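Local atomic coordinates of putative transcriptional regulator (Streptomyces coelicolor, PDB entry 2ZB9), a protein that probably acts as a TetR-family transcription factor, binding regulatory DNA through an N-terminal helix-turn-helix domain as a dimer of largely helical subunits. Residues Gly68-Phe76 against Leu128-Tyr136; Asp87-Leu95 against Arg147-Gln156. One frame throughout, in Å; residues are numbered along the deposited sequence.

Interaction 1: residues Gly68-Phe76 against Leu128-Tyr136; sequences GALALDGYF and LATAYRQLY
Leu72 of helix 67-83, the helix that follows the predicted helix-turn-helix, enters helix 126-153 of the C-terminal domain as a knob into the hole formed by Leu128, Ala131, Tyr132 and Leu135. The axes of Gly68-Phe76 and Leu128-Tyr136 run nearly parallel, crossing at -25° with a closest approach of 8.7 Å. Within the hole, Leu72 CD1 lies against Tyr132 CD1 at 3.7 Å, the two side chains crossing roughly at right angles, while Leu72 CB faces Leu135 CB. Leu135, its CG beside the backbone N (chi1 -58°), sends CD1 back onto Ala69 CB at 3.6 Å. At the N-terminal end, Leu128 CD1 reaches the CA of Gly68, where a glycine without a side chain lets the leucine methyl lie against the backbone.

Three aromatic residues close the other end. Tyr136 CE1 approaches the edge of the Tyr75 ring, 3.5 Å from CD2, with the ring planes 54° apart. Tyr136 CD1 meets the Phe76 ring at its edge, and Phe76 CB rests on the Leu135 carbonyl oxygen. No direct hydrogen bond joins the segments, but two waters do. One donates to Asp73 OD1 at 2.7 Å and also to Leu135 O; the other is hydrogen-bonded to both Tyr75 OH and Tyr136 OH. Asp73 turns OD2 elsewhere, to Trp64 NE1 and Arg25, so its carboxylate also ties helix 67-83 to Arg25 of helix 20-39 and to Trp64. Leu115 of helix 110-122 touches both Tyr75 and Tyr132. The arrangement is that of the interdomain junction of TetR-family regulators, in which the helix after the helix-turn-helix packs on the C-terminal helical domain.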
loop_
_atom_site.group_PDB
_atom_site.type_symbol
_atom_site.label_atom_id
_atom_site.label_comp_id
_atom_site.label_asym_id
_atom_site.label_seq_id
_atom_site.Cartn_x
_atom_site.Cartn_y
_atom_site.Cartn_z
ATOM N N GLY A 68 6.004 -18.693 -6.430
ATOM C CA GLY A 68 5.697 -17.274 -6.426
ATOM C C GLY A 68 5.684 -16.688 -7.823
ATOM O O GLY A 68 4.744 -15.989 -8.199
ATOM N N ALA A 69 6.726 -16.977 -8.598
ATOM C CA ALA A 69 6.820 -16.485 -9.967
ATOM C C ALA A 69 5.696 -17.050 -10.827
ATOM O O ALA A 69 5.164 -16.359 -11.703
ATOM C CB ALA A 69 8.167 -16.861 -10.569
ATOM N N LEU A 70 5.339 -18.307 -10.580
ATOM C CA LEU A 70 4.275 -18.955 -11.337
ATOM C C LEU A 70 2.948 -18.239 -11.096
ATOM O O LEU A 70 2.242 -17.886 -12.038
ATOM C CB LEU A 70 4.146 -20.425 -10.930
ATOM C CG LEU A 70 3.101 -21.238 -11.698
ATOM C CD1 LEU A 70 3.511 -21.359 -13.160
ATOM C CD2 LEU A 70 2.971 -22.617 -11.077
ATOM N N ALA A 71 2.620 -18.018 -9.830
ATOM C CA ALA A 71 1.380 -17.342 -9.480
ATOM C C ALA A 71 1.322 -15.910 -10.011
ATOM O O ALA A 71 0.326 -15.525 -10.625
ATOM C CB ALA A 71 1.196 -17.349 -7.973
ATOM N N LEU A 72 2.384 -15.134 -9.790
ATOM C CA LEU A 72 2.428 -13.735 -10.237
ATOM C C LEU A 72 2.306 -13.569 -11.746
ATOM O O LEU A 72 1.575 -12.703 -12.224
ATOM C CB LEU A 72 3.722 -13.044 -9.779
ATOM C CG LEU A 72 3.875 -12.366 -8.406
ATOM C CD1 LEU A 72 2.622 -11.553 -8.081
ATOM C CD2 LEU A 72 4.125 -13.388 -7.338
ATOM N N ASP A 73 3.038 -14.379 -12.501
ATOM C CA ASP A 73 2.990 -14.287 -13.956
ATOM C C ASP A 73 1.595 -14.683 -14.441
ATOM O O ASP A 73 1.028 -14.036 -15.324
ATOM C CB ASP A 73 4.051 -15.196 -14.576
ATOM C CG ASP A 73 4.463 -14.758 -15.975
ATOM O OD1 ASP A 73 3.980 -13.710 -16.463
ATOM O OD2 ASP A 73 5.290 -15.470 -16.586
ATOM N N GLY A 74 1.038 -15.743 -13.861
ATOM C CA GLY A 74 -0.297 -16.162 -14.258
ATOM C C GLY A 74 -1.315 -15.088 -13.900
ATOM O O GLY A 74 -2.238 -14.796 -14.670
ATOM N N TYR A 75 -1.147 -14.480 -12.732
ATOM C CA TYR A 75 -2.074 -13.446 -12.301
ATOM C C TYR A 75 -2.031 -12.240 -13.228
ATOM O O TYR A 75 -3.070 -11.756 -13.670
ATOM C CB TYR A 75 -1.765 -12.996 -10.874
ATOM C CG TYR A 75 -2.791 -12.024 -10.344
ATOM C CD1 TYR A 75 -4.041 -12.467 -9.914
ATOM C CD2 TYR A 75 -2.536 -10.655 -10.336
ATOM C CE1 TYR A 75 -5.018 -11.563 -9.490
ATOM C CE2 TYR A 75 -3.501 -9.747 -9.919
ATOM C CZ TYR A 75 -4.737 -10.204 -9.501
ATOM O OH TYR A 75 -5.691 -9.293 -9.111
ATOM N N PHE A 76 -0.829 -11.758 -13.534
ATOM C CA PHE A 76 -0.694 -10.600 -14.414
ATOM C C PHE A 76 -1.441 -10.818 -15.735
ATOM O O PHE A 76 -2.188 -9.952 -16.197
ATOM C CB PHE A 76 0.791 -10.304 -14.672
ATOM C CG PHE A 76 1.027 -9.153 -15.611
ATOM C CD1 PHE A 76 0.943 -9.332 -16.996
ATOM C CD2 PHE A 76 1.312 -7.881 -15.113
ATOM C CE1 PHE A 76 1.137 -8.260 -17.870
ATOM C CE2 PHE A 76 1.508 -6.805 -15.975
ATOM C CZ PHE A 76 1.420 -6.992 -17.362
ATOM N N LEU A 128 10.457 -13.247 -3.107
ATOM C CA LEU A 128 9.087 -13.052 -3.552
ATOM C C LEU A 128 8.869 -11.572 -3.897
ATOM O O LEU A 128 8.225 -11.247 -4.900
ATOM C CB LEU A 128 8.107 -13.512 -2.464
ATOM C CG LEU A 128 6.615 -13.449 -2.807
ATOM C CD1 LEU A 128 6.333 -14.329 -4.020
ATOM C CD2 LEU A 128 5.791 -13.902 -1.610
ATOM N N ALA A 129 9.417 -10.683 -3.074
ATOM C CA ALA A 129 9.288 -9.248 -3.312
ATOM C C ALA A 129 9.867 -8.908 -4.683
ATOM O O ALA A 129 9.282 -8.140 -5.440
ATOM C CB ALA A 129 10.017 -8.455 -2.216
ATOM N N THR A 130 11.018 -9.486 -5.003
ATOM C CA THR A 130 11.648 -9.236 -6.295
ATOM C C THR A 130 10.770 -9.721 -7.443
ATOM O O THR A 130 10.630 -9.037 -8.456
ATOM C CB THR A 130 13.026 -9.927 -6.382
ATOM O OG1 THR A 130 13.926 -9.294 -5.463
ATOM C CG2 THR A 130 13.595 -9.833 -7.795
ATOM N N ALA A 131 10.176 -10.900 -7.280
ATOM C CA ALA A 131 9.303 -11.467 -8.307
ATOM C C ALA A 131 8.018 -10.643 -8.456
ATOM O O ALA A 131 7.482 -10.495 -9.558
ATOM C CB ALA A 131 8.961 -12.909 -7.958
ATOM N N TYR A 132 7.521 -10.114 -7.345
ATOM C CA TYR A 132 6.302 -9.314 -7.386
ATOM C C TYR A 132 6.507 -8.095 -8.294
ATOM O O TYR A 132 5.640 -7.753 -9.112
ATOM C CB TYR A 132 5.928 -8.860 -5.974
ATOM C CG TYR A 132 4.578 -8.187 -5.899
ATOM C CD1 TYR A 132 3.421 -8.927 -5.661
ATOM C CD2 TYR A 132 4.454 -6.813 -6.107
ATOM C CE1 TYR A 132 2.170 -8.311 -5.628
ATOM C CE2 TYR A 132 3.209 -6.189 -6.077
ATOM C CZ TYR A 132 2.072 -6.943 -5.838
ATOM O OH TYR A 132 0.843 -6.327 -5.817
ATOM N N ARG A 133 7.659 -7.448 -8.157
ATOM C CA ARG A 133 7.979 -6.282 -8.978
ATOM C C ARG A 133 8.241 -6.664 -10.437
ATOM O O ARG A 133 7.686 -6.063 -11.360
ATOM C CB ARG A 133 9.215 -5.554 -8.424
ATOM C CG ARG A 133 9.006 -4.871 -7.068
ATOM C CD ARG A 133 10.121 -3.862 -6.769
ATOM N NE ARG A 133 11.407 -4.506 -6.501
ATOM C CZ ARG A 133 11.715 -5.115 -5.357
ATOM N NH1 ARG A 133 10.833 -5.162 -4.365
ATOM N NH2 ARG A 133 12.905 -5.685 -5.202
ATOM N N GLN A 134 9.079 -7.670 -10.649
ATOM C CA GLN A 134 9.419 -8.080 -12.010
ATOM C C GLN A 134 8.278 -8.663 -12.825
ATOM O O GLN A 134 8.194 -8.430 -14.025
ATOM C CB GLN A 134 10.586 -9.078 -11.987
ATOM C CG GLN A 134 11.929 -8.418 -11.680
ATOM C CD GLN A 134 13.072 -9.413 -11.504
ATOM O OE1 GLN A 134 14.232 -9.018 -11.374
ATOM N NE2 GLN A 134 12.749 -10.703 -11.490
ATOM N N LEU A 135 7.390 -9.408 -12.176
ATOM C CA LEU A 135 6.294 -10.042 -12.890
ATOM C C LEU A 135 4.945 -9.327 -12.799
ATOM O O LEU A 135 4.051 -9.591 -13.600
ATOM C CB LEU A 135 6.160 -11.490 -12.410
ATOM C CG LEU A 135 7.430 -12.330 -12.600
ATOM C CD1 LEU A 135 7.270 -13.671 -11.893
ATOM C CD2 LEU A 135 7.704 -12.527 -14.093
ATOM N N TYR A 136 4.792 -8.417 -11.842
ATOM C CA TYR A 136 3.525 -7.709 -11.724
ATOM C C TYR A 136 3.568 -6.182 -11.616
ATOM O O TYR A 136 3.294 -5.483 -12.587
ATOM C CB TYR A 136 2.707 -8.252 -10.546
ATOM C CG TYR A 136 1.284 -7.744 -10.559
ATOM C CD1 TYR A 136 0.351 -8.260 -11.466
ATOM C CD2 TYR A 136 0.879 -6.708 -9.716
ATOM C CE1 TYR A 136 -0.944 -7.756 -11.534
ATOM C CE2 TYR A 136 -0.414 -6.193 -9.776
ATOM C CZ TYR A 136 -1.319 -6.720 -10.687
ATOM O OH TYR A 136 -2.598 -6.214 -10.762
HETATM O O HOH W 1 4.422 -11.112 -15.939
HETATM O O HOH W 2 -5.255 -6.744 -9.767
#

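Interaction 2: residues Asp87-Leu95 against Arg147-Gln156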
loop_
_atom_site.group_PDB
_atom_site.type_symbol
_atom_site.label_atom_id
_atom_site.label_comp_id
_atom_site.label_asym_id
_atom_site.label_seq_id
_atom_site.Cartn_x
_atom_site.Cartn_y
_atom_site.Cartn_z
ATOM N N ASP A 87 -7.800 4.459 -24.042
ATOM C CA ASP A 87 -7.043 5.617 -24.497
ATOM C C ASP A 87 -7.917 6.323 -25.524
ATOM O O ASP A 87 -7.646 6.288 -26.720
ATOM C CB ASP A 87 -5.715 5.166 -25.112
ATOM C CG ASP A 87 -4.689 6.286 -25.174
ATOM O OD1 ASP A 87 -3.561 6.038 -25.652
ATOM O OD2 ASP A 87 -5.005 7.414 -24.744
ATOM N N THR A 88 -8.970 6.964 -25.026
ATOM C CA THR A 88 -9.946 7.661 -25.853
ATOM C C THR A 88 -9.689 9.152 -26.048
ATOM O O THR A 88 -10.372 9.799 -26.839
ATOM C CB THR A 88 -11.347 7.519 -25.242
ATOM O OG1 THR A 88 -11.425 8.312 -24.050
ATOM C CG2 THR A 88 -11.621 6.068 -24.878
ATOM N N GLY A 89 -8.722 9.701 -25.321
ATOM C CA GLY A 89 -8.435 11.118 -25.440
ATOM C C GLY A 89 -9.052 11.923 -24.308
ATOM O O GLY A 89 -9.011 13.150 -24.320
ATOM N N ASP A 90 -9.644 11.235 -23.335
ATOM C CA ASP A 90 -10.254 11.894 -22.175
ATOM C C ASP A 90 -9.653 11.222 -20.941
ATOM O O ASP A 90 -10.159 10.204 -20.472
ATOM C CB ASP A 90 -11.777 11.699 -22.182
ATOM C CG ASP A 90 -12.475 12.440 -21.040
ATOM O OD1 ASP A 90 -11.893 12.553 -19.940
ATOM O OD2 ASP A 90 -13.621 12.900 -21.234
ATOM N N VAL A 91 -8.578 11.796 -20.412
ATOM C CA VAL A 91 -7.908 11.202 -19.263
ATOM C C VAL A 91 -8.793 11.007 -18.034
ATOM O O VAL A 91 -8.636 10.026 -17.318
ATOM C CB VAL A 91 -6.638 12.007 -18.874
ATOM C CG1 VAL A 91 -7.018 13.388 -18.349
ATOM C CG2 VAL A 91 -5.829 11.225 -17.849
ATOM N N ARG A 92 -9.733 11.914 -17.800
ATOM C CA ARG A 92 -10.612 11.788 -16.642
ATOM C C ARG A 92 -11.501 10.555 -16.783
ATOM O O ARG A 92 -11.563 9.722 -15.885
ATOM C CB ARG A 92 -11.485 13.039 -16.486
ATOM C CG ARG A 92 -12.333 13.042 -15.210
ATOM C CD ARG A 92 -13.272 14.247 -15.169
ATOM N NE ARG A 92 -12.533 15.505 -15.228
ATOM C CZ ARG A 92 -12.257 16.261 -14.172
ATOM N NH1 ARG A 92 -12.667 15.892 -12.965
ATOM N NH2 ARG A 92 -11.568 17.384 -14.322
ATOM N N ALA A 93 -12.178 10.441 -17.923
ATOM C CA ALA A 93 -13.060 9.310 -18.185
ATOM C C ALA A 93 -12.307 7.989 -18.207
ATOM O O ALA A 93 -12.752 7.009 -17.614
ATOM C CB ALA A 93 -13.788 9.508 -19.510
ATOM N N ASP A 94 -11.166 7.959 -18.887
ATOM C CA ASP A 94 -10.379 6.731 -18.975
ATOM C C ASP A 94 -9.859 6.289 -17.609
ATOM O O ASP A 94 -9.914 5.106 -17.266
ATOM C CB ASP A 94 -9.208 6.914 -19.945
ATOM C CG ASP A 94 -9.661 7.251 -21.357
ATOM O OD1 ASP A 94 -10.840 6.994 -21.691
ATOM O OD2 ASP A 94 -8.834 7.757 -22.142
ATOM N N LEU A 95 -9.364 7.245 -16.830
ATOM C CA LEU A 95 -8.846 6.958 -15.495
ATOM C C LEU A 95 -9.964 6.394 -14.603
ATOM O O LEU A 95 -9.749 5.433 -13.859
ATOM C CB LEU A 95 -8.261 8.240 -14.887
ATOM C CG LEU A 95 -6.829 8.264 -14.328
ATOM C CD1 LEU A 95 -5.881 7.408 -15.159
ATOM C CD2 LEU A 95 -6.347 9.713 -14.305
ATOM N N ARG A 147 -0.068 5.699 -19.867
ATOM C CA ARG A 147 -1.342 6.345 -20.150
ATOM C C ARG A 147 -1.272 7.797 -19.675
ATOM O O ARG A 147 -1.701 8.712 -20.375
ATOM C CB ARG A 147 -2.486 5.626 -19.427
ATOM C CG ARG A 147 -3.835 6.314 -19.599
ATOM C CD ARG A 147 -4.241 6.353 -21.074
ATOM N NE ARG A 147 -5.450 7.136 -21.310
ATOM C CZ ARG A 147 -5.466 8.443 -21.559
ATOM N NH1 ARG A 147 -4.333 9.129 -21.607
ATOM N NH2 ARG A 147 -6.618 9.065 -21.772
ATOM N N LEU A 148 -0.720 7.994 -18.481
ATOM C CA LEU A 148 -0.581 9.325 -17.890
ATOM C C LEU A 148 0.318 10.250 -18.719
ATOM O O LEU A 148 -0.012 11.420 -18.928
ATOM C CB LEU A 148 -0.043 9.196 -16.458
ATOM C CG LEU A 148 -1.062 9.108 -15.311
ATOM C CD1 LEU A 148 -2.384 8.553 -15.794
ATOM C CD2 LEU A 148 -0.489 8.267 -14.182
ATOM N N ARG A 149 1.451 9.734 -19.185
ATOM C CA ARG A 149 2.345 10.544 -20.005
ATOM C C ARG A 149 1.656 10.930 -21.310
ATOM O O ARG A 149 1.877 12.025 -21.838
ATOM C CB ARG A 149 3.644 9.797 -20.332
ATOM C CG ARG A 149 4.662 9.744 -19.201
ATOM C CD ARG A 149 6.052 9.456 -19.764
ATOM N NE ARG A 149 6.100 8.187 -20.490
ATOM C CZ ARG A 149 6.191 6.995 -19.905
ATOM N NH1 ARG A 149 6.254 6.908 -18.583
ATOM N NH2 ARG A 149 6.215 5.888 -20.640
ATOM N N HIS A 150 0.830 10.033 -21.840
ATOM C CA HIS A 150 0.120 10.324 -23.082
ATOM C C HIS A 150 -0.795 11.526 -22.851
ATOM O O HIS A 150 -0.837 12.443 -23.662
ATOM C CB HIS A 150 -0.693 9.110 -23.546
ATOM C CG HIS A 150 -1.322 9.283 -24.895
ATOM N ND1 HIS A 150 -0.626 9.759 -25.987
ATOM C CD2 HIS A 150 -2.577 9.033 -25.333
ATOM C CE1 HIS A 150 -1.425 9.793 -27.037
ATOM N NE2 HIS A 150 -2.615 9.357 -26.667
ATOM N N ALA A 151 -1.514 11.525 -21.734
ATOM C CA ALA A 151 -2.395 12.640 -21.405
ATOM C C ALA A 151 -1.558 13.908 -21.267
ATOM O O ALA A 151 -1.970 14.981 -21.703
ATOM C CB ALA A 151 -3.136 12.358 -20.101
ATOM N N ARG A 152 -0.375 13.788 -20.672
ATOM C CA ARG A 152 0.487 14.955 -20.501
ATOM C C ARG A 152 0.960 15.494 -21.853
ATOM O O ARG A 152 1.012 16.712 -22.059
ATOM C CB ARG A 152 1.691 14.606 -19.621
ATOM C CG ARG A 152 2.563 15.810 -19.253
ATOM C CD ARG A 152 3.700 15.415 -18.315
ATOM N NE ARG A 152 4.631 14.504 -18.969
ATOM C CZ ARG A 152 5.542 13.773 -18.336
ATOM N NH1 ARG A 152 5.657 13.846 -17.015
ATOM N NH2 ARG A 152 6.317 12.944 -19.024
ATOM N N GLU A 153 1.295 14.587 -22.771
ATOM C CA GLU A 153 1.754 14.977 -24.103
ATOM C C GLU A 153 0.632 15.686 -24.853
ATOM O O GLU A 153 0.889 16.579 -25.661
ATOM C CB GLU A 153 2.227 13.744 -24.894
ATOM C CG GLU A 153 3.454 13.071 -24.283
ATOM C CD GLU A 153 3.819 11.733 -24.927
ATOM O OE1 GLU A 153 4.813 11.115 -24.471
ATOM O OE2 GLU A 153 3.125 11.295 -25.878
ATOM N N LEU A 154 -0.612 15.297 -24.580
ATOM C CA LEU A 154 -1.761 15.921 -25.233
ATOM C C LEU A 154 -2.187 17.188 -24.488
ATOM O O LEU A 154 -3.147 17.854 -24.875
ATOM C CB LEU A 154 -2.949 14.954 -25.298
ATOM C CG LEU A 154 -2.783 13.638 -26.066
ATOM C CD1 LEU A 154 -4.137 12.937 -26.171
ATOM C CD2 LEU A 154 -2.228 13.915 -27.461
ATOM N N GLY A 155 -1.478 17.503 -23.406
ATOM C CA GLY A 155 -1.778 18.697 -22.633
ATOM C C GLY A 155 -2.873 18.607 -21.582
ATOM O O GLY A 155 -3.298 19.635 -21.065
ATOM N N GLN A 156 -3.326 17.403 -21.243
ATOM C CA GLN A 156 -4.390 17.260 -20.248
ATOM C C GLN A 156 -3.848 17.197 -18.823
ATOM O O GLN A 156 -4.599 17.200 -17.856
ATOM C CB GLN A 156 -5.224 16.015 -20.548
ATOM C CG GLN A 156 -5.553 15.864 -22.023
ATOM C CD GLN A 156 -6.653 14.855 -22.291
ATOM O OE1 GLN A 156 -6.690 13.780 -21.690
ATOM N NE2 GLN A 156 -7.548 15.192 -23.212
#
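Arg147 joins Asp87 and Asp94 in one salt-bridge network. Arg147 NH2 donates to Asp94 OD2 at 2.6 Å, nearly straight at 164° and close to the guanidinium plane, on the anti side of the carboxylate oxygen. Asp87 OD2 instead lies over the centre of one guanidinium face, 3.5 Å from Arg147 NE, so this attraction is one of charge alone. The bend of the arginine chain at chi2 (62°) turns its head toward both acids, and NE is bonded to Pro86 O. Asp94 is itself held by Thr88: OD2 also accepts from Thr88 N, and OD1 takes the Thr88 hydroxyl on its syn lone pair. The buried carboxylate thus pins the loop to helix 91-108, and the arginine would probably stabilise its charge. Asp87 OD2 also sits at the edge of the His150 ring, 3.0 Å from CD2.

Hydrogen bonds of the Gln156 side-chain amide form a second group. Gln156 NE2 donates to Gly89 O at 2.7 Å, from above the carbonyl plane, while its OE1 accepts from Val91 N at 3.0 Å. One side-chain amide therefore spans the turn into helix 91-108 with both ends engaged. Asp90 is the N-cap of that helix, its OD1 accepting from Ala93 N.

Apolar contacts make up the third group. Val91 CG2 packs on Ala151 CB at 3.7 Å, and Leu95 and Leu148 cross at about a right angle, their CD1 atoms 3.7 Å apart, with Trp171 and Leu166 of helix 163-179 alongside. Beyond Ala151, Gly155 closes helix 126-153 in a Schellman motif that brings Gln156 round. The start of helix 91-108 lies beside the end of helix 126-153, the local axes at 168°: the antiparallel helix packing of an all-helical TetR C-terminal domain.

How the interactions relate
Helix 126-153 is common to both contacts: its N-terminal part serves interaction 1 and its C-terminal end interaction 2. The partner helices, 67-83 and 91-108, are consecutive in the chain, and the segments alternate in sequence. The contact centres lie 28 Å apart, on opposite sides of the chain's centre, and their nearest atoms about 13 Å apart, so they do not touch. Interaction 1 is buried and joins the DNA-binding region to the C-terminal domain; interaction 2 is partly exposed and lies within the latter. Tyr132, in interaction 1, also packs on Ile180 of the second subunit, bringing that contact to the dimer interface.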